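Local structure of endo-n-acetyl-beta-d-glucosaminidase (Hypocrea jecorina, 4AC1) at residues Asn52-Pro55 against Pro56-His60; Ser100-Phe103 against Glu104-Gly108. The protein cleaves N-linked glycans as a family 18 endo-beta-N-acetylglucosaminidase and is responsible for deglycosylating the cellulases of this fungus. All coordinates share one frame; numbering follows the deposited sequence.

Contact 1: residues Asn52-Pro55 against Pro56-His60; sequences NDFP and PDDPH
The rings of F54 and H60 meet obliquely: H60 CB lies over one face of the F54 ring, toward its rim, while F54 CE2 sits above the centre of the imidazole. The centroids are 4.4 Å apart and the planes differ by 33°. The closest atoms are F54 CD2 and H60 CD2, at 3.5 Å, and H60 CB makes a CH-pi contact with the phenyl face, 22° off its normal. With CG anti to the backbone N (chi1 -160°), H60 lays its imidazole against the phenyl ring. A second ring, that of H13, stacks on H60.

D58 borders the same phenyl group. Its CB packs 3.8 Å from F54 CB, and its carboxylate lies near CD1, approaching obliquely. OD1 of that carboxylate accepts a nearly straight hydrogen bond from H60 N, 2.9 Å long, on its anti side and somewhat out of the carboxylate plane. The bond ties the start of the following 3-10 segment to D58, and it limits how the carboxylate can turn.

In the backbone, D58 N donates to P55 O over 3.0 Å. The peptide after P56 is held from outside, W65 NE1 donating to P56 O. P55 also lies near a bound zinc ion and H50.

The P55-D58 bond closes a type I beta turn, and D58 OD1 with H60 N forms an Asx turn that begins at D58, the last residue of the beta turn; together they reverse the surface loop between strand 50-51 and helix 62-73.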
loop_
_atom_site.group_PDB
_atom_site.type_symbol
_atom_site.label_atom_id
_atom_site.label_comp_id
_atom_site.label_asym_id
_atom_site.label_seq_id
_atom_site.Cartn_x
_atom_site.Cartn_y
_atom_site.Cartn_z
ATOM N N ASN A 52 10.296 2.381 9.956
ATOM C CA ASN A 52 10.185 1.525 11.134
ATOM C C ASN A 52 11.082 2.074 12.259
ATOM O O ASN A 52 10.888 3.225 12.657
ATOM C CB ASN A 52 10.408 0.048 10.766
ATOM C CG ASN A 52 9.484 -0.387 9.635
ATOM O OD1 ASN A 52 8.287 -0.120 9.678
ATOM N ND2 ASN A 52 10.048 -0.986 8.599
ATOM N N ASP A 53 12.073 1.315 12.722
ATOM C CA ASP A 53 12.813 1.715 13.930
ATOM C C ASP A 53 14.060 2.579 13.724
ATOM O O ASP A 53 14.711 2.955 14.707
ATOM C CB ASP A 53 13.122 0.497 14.805
ATOM C CG ASP A 53 11.866 -0.225 15.252
ATOM O OD1 ASP A 53 10.878 0.453 15.610
ATOM O OD2 ASP A 53 11.866 -1.474 15.233
ATOM N N PHE A 54 14.397 2.894 12.471
ATOM C CA PHE A 54 15.612 3.650 12.159
ATOM C C PHE A 54 15.352 4.647 11.040
ATOM O O PHE A 54 14.468 4.421 10.206
ATOM C CB PHE A 54 16.739 2.719 11.702
ATOM C CG PHE A 54 17.124 1.662 12.708
ATOM C CD1 PHE A 54 18.116 1.918 13.644
ATOM C CD2 PHE A 54 16.523 0.406 12.690
ATOM C CE1 PHE A 54 18.492 0.938 14.568
ATOM C CE2 PHE A 54 16.888 -0.575 13.602
ATOM C CZ PHE A 54 17.879 -0.306 14.544
ATOM N N PRO A 55 16.126 5.747 10.997
ATOM C CA PRO A 55 16.101 6.609 9.825
ATOM C C PRO A 55 16.448 5.777 8.587
ATOM O O PRO A 55 17.261 4.865 8.668
ATOM C CB PRO A 55 17.197 7.643 10.118
ATOM C CG PRO A 55 17.294 7.654 11.608
ATOM C CD PRO A 55 17.048 6.250 12.035
ATOM N N PRO A 56 15.829 6.072 7.440
ATOM C CA PRO A 56 16.025 5.206 6.275
ATOM C C PRO A 56 17.461 5.151 5.751
ATOM O O PRO A 56 17.806 4.199 5.054
ATOM C CB PRO A 56 15.074 5.806 5.225
ATOM C CG PRO A 56 14.857 7.221 5.688
ATOM C CD PRO A 56 14.846 7.133 7.174
ATOM N N ASP A 57 18.291 6.141 6.090
ATOM C CA ASP A 57 19.688 6.138 5.636
ATOM C C ASP A 57 20.620 5.359 6.586
ATOM O O ASP A 57 21.848 5.304 6.376
ATOM C CB ASP A 57 20.200 7.572 5.403
ATOM C CG ASP A 57 20.424 8.326 6.683
ATOM O OD1 ASP A 57 19.701 8.054 7.670
ATOM O OD2 ASP A 57 21.317 9.204 6.709
ATOM N N ASP A 58 20.040 4.761 7.623
ATOM C CA ASP A 58 20.786 3.956 8.594
ATOM C C ASP A 58 21.376 2.704 7.933
ATOM O O ASP A 58 20.778 2.146 7.004
ATOM C CB ASP A 58 19.866 3.558 9.744
ATOM C CG ASP A 58 20.614 3.013 10.946
ATOM O OD1 ASP A 58 20.875 1.799 10.979
ATOM O OD2 ASP A 58 20.924 3.788 11.866
ATOM N N PRO A 59 22.565 2.262 8.400
ATOM C CA PRO A 59 23.148 0.994 7.931
ATOM C C PRO A 59 22.179 -0.196 7.983
ATOM O O PRO A 59 22.302 -1.115 7.168
ATOM C CB PRO A 59 24.330 0.789 8.884
ATOM C CG PRO A 59 24.762 2.183 9.196
ATOM C CD PRO A 59 23.511 3.014 9.251
ATOM N N HIS A 60 21.219 -0.158 8.907
ATOM C CA HIS A 60 20.161 -1.174 8.994
ATOM C C HIS A 60 19.507 -1.475 7.640
ATOM O O HIS A 60 19.115 -2.623 7.371
ATOM C CB HIS A 60 19.096 -0.753 10.020
ATOM C CG HIS A 60 18.244 -1.881 10.524
ATOM N ND1 HIS A 60 18.739 -2.894 11.319
ATOM C CD2 HIS A 60 16.920 -2.133 10.382
ATOM C CE1 HIS A 60 17.763 -3.732 11.622
ATOM N NE2 HIS A 60 16.649 -3.293 11.069
#

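Contact 2: residues Ser100-Phe103 against Glu104-Gly108; sequences SATF and EHYYG
Helix 100-116 is the helical arm of a beta-alpha-beta unit between strands 77-83 and 121-125, and its first two turns make this contact. Successive i to i+4 hydrogen bonds run along it, from E104 N to S100 O (2.8 Å) through Y107 N to F103 O (2.8 Å).

Two pairs of side chains four residues apart lie side by side, each pointing the same way. Y107 CB sits over one face of the F103 ring, 3.9 Å from its centroid in a CH-pi contact, with F103 CZ its closest ring atom. The two aromatic planes are nearly parallel, 19° apart, but slid so far that they barely overlap. On another side of the helix T102 CG2 meets the Y106 ring at its edge, in plane, 3.7 Å from CE2.

F103 and Y107 face helix 132-146, where R137 makes a cation-pi contact with F103, while E104 OE2 forms a salt bridge with R141 and Y107 OH is hydrogen-bonded to D145 OD2. Y106 OH instead accepts from G46 N. The contacts between the rings and their i+4 neighbours are thus largely apolar, while the hydroxyls of the two buried tyrosines, Y106 and Y107, find polar partners on a loop and on helix 132-146.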
loop_
_atom_site.group_PDB
_atom_site.type_symbol
_atom_site.label_atom_id
_atom_site.label_comp_id
_atom_site.label_asym_id
_atom_site.label_seq_id
_atom_site.Cartn_x
_atom_site.Cartn_y
_atom_site.Cartn_z
ATOM N N SER A 100 1.675 26.778 8.770
ATOM C CA SER A 100 2.293 26.584 7.459
ATOM C C SER A 100 3.746 26.124 7.545
ATOM O O SER A 100 4.146 25.197 6.841
ATOM C CB SER A 100 2.187 27.852 6.610
ATOM O OG SER A 100 2.729 27.631 5.319
ATOM N N ALA A 101 4.534 26.766 8.406
ATOM C CA ALA A 101 5.944 26.405 8.546
ATOM C C ALA A 101 6.129 24.977 9.048
ATOM O O ALA A 101 7.038 24.273 8.593
ATOM C CB ALA A 101 6.665 27.375 9.463
ATOM N N THR A 102 5.277 24.573 9.993
ATOM C CA THR A 102 5.276 23.208 10.521
ATOM C C THR A 102 4.958 22.219 9.397
ATOM O O THR A 102 5.709 21.267 9.182
ATOM C CB THR A 102 4.295 23.062 11.697
ATOM O OG1 THR A 102 4.710 23.934 12.752
ATOM C CG2 THR A 102 4.274 21.640 12.215
ATOM N N PHE A 103 3.877 22.459 8.653
ATOM C CA PHE A 103 3.580 21.616 7.497
ATOM C C PHE A 103 4.740 21.543 6.516
ATOM O O PHE A 103 5.157 20.447 6.148
ATOM C CB PHE A 103 2.300 22.022 6.765
ATOM C CG PHE A 103 2.076 21.219 5.510
ATOM C CD1 PHE A 103 1.634 19.892 5.580
ATOM C CD2 PHE A 103 2.378 21.759 4.270
ATOM C CE1 PHE A 103 1.484 19.135 4.428
ATOM C CE2 PHE A 103 2.210 21.010 3.109
ATOM C CZ PHE A 103 1.767 19.698 3.197
ATOM N N GLU A 104 5.283 22.690 6.109
ATOM C CA GLU A 104 6.395 22.703 5.165
ATOM C C GLU A 104 7.577 21.895 5.672
ATOM O O GLU A 104 8.259 21.219 4.899
ATOM C CB GLU A 104 6.845 24.132 4.850
ATOM C CG GLU A 104 5.929 24.878 3.919
ATOM C CD GLU A 104 5.922 24.322 2.503
ATOM O OE1 GLU A 104 6.980 23.884 1.997
ATOM O OE2 GLU A 104 4.837 24.347 1.898
ATOM N N HIS A 105 7.834 21.989 6.975
ATOM C CA HIS A 105 8.961 21.296 7.569
ATOM C C HIS A 105 8.798 19.777 7.440
ATOM O O HIS A 105 9.707 19.084 6.975
ATOM C CB HIS A 105 9.145 21.700 9.035
ATOM C CG HIS A 105 10.157 20.873 9.762
ATOM N ND1 HIS A 105 11.510 20.967 9.509
ATOM C CD2 HIS A 105 10.018 19.936 10.726
ATOM C CE1 HIS A 105 12.156 20.118 10.285
ATOM N NE2 HIS A 105 11.277 19.485 11.041
ATOM N N TYR A 106 7.648 19.261 7.865
ATOM C CA TYR A 106 7.430 17.815 7.863
ATOM C C TYR A 106 7.163 17.277 6.461
ATOM O O TYR A 106 7.662 16.202 6.099
ATOM C CB TYR A 106 6.367 17.402 8.898
ATOM C CG TYR A 106 6.845 17.675 10.299
ATOM C CD1 TYR A 106 7.905 16.949 10.833
ATOM C CD2 TYR A 106 6.286 18.695 11.067
ATOM C CE1 TYR A 106 8.382 17.207 12.108
ATOM C CE2 TYR A 106 6.767 18.967 12.344
ATOM C CZ TYR A 106 7.815 18.211 12.849
ATOM O OH TYR A 106 8.301 18.477 14.103
ATOM N N TYR A 107 6.398 18.027 5.677
ATOM C CA TYR A 107 6.221 17.672 4.275
ATOM C C TYR A 107 7.597 17.622 3.567
ATOM O O TYR A 107 7.884 16.700 2.793
ATOM C CB TYR A 107 5.249 18.614 3.533
ATOM C CG TYR A 107 5.314 18.324 2.062
ATOM C CD1 TYR A 107 4.657 17.201 1.541
ATOM C CD2 TYR A 107 6.128 19.086 1.208
ATOM C CE1 TYR A 107 4.771 16.873 0.207
ATOM C CE2 TYR A 107 6.253 18.752 -0.122
ATOM C CZ TYR A 107 5.559 17.644 -0.613
ATOM O OH TYR A 107 5.667 17.327 -1.943
ATOM N N GLY A 108 8.455 18.605 3.853
ATOM C CA GLY A 108 9.777 18.658 3.235
ATOM C C GLY A 108 10.578 17.402 3.540
ATOM O O GLY A 108 11.291 16.886 2.682
#

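Overall arrangement
Both contacts are local, each made within one continuous run of chain, and they do not touch: their centres are 22 Å apart and their nearest atoms about 11 Å. Contact 1 is a surface contact in the loop leading to helix 62-73, whereas contact 2 is partly buried on helix 100-116. Aromatic groups serve both, but differently. In residues 52-60 a phenyl and an imidazole lie against each other with tilted planes while a carboxylate and a beta turn shape an irregular backbone; in residues 100-108 regular helical bonds set the spacing, and F103 and Y107 pack against helix 132-146, and T102 and Y106 against loops.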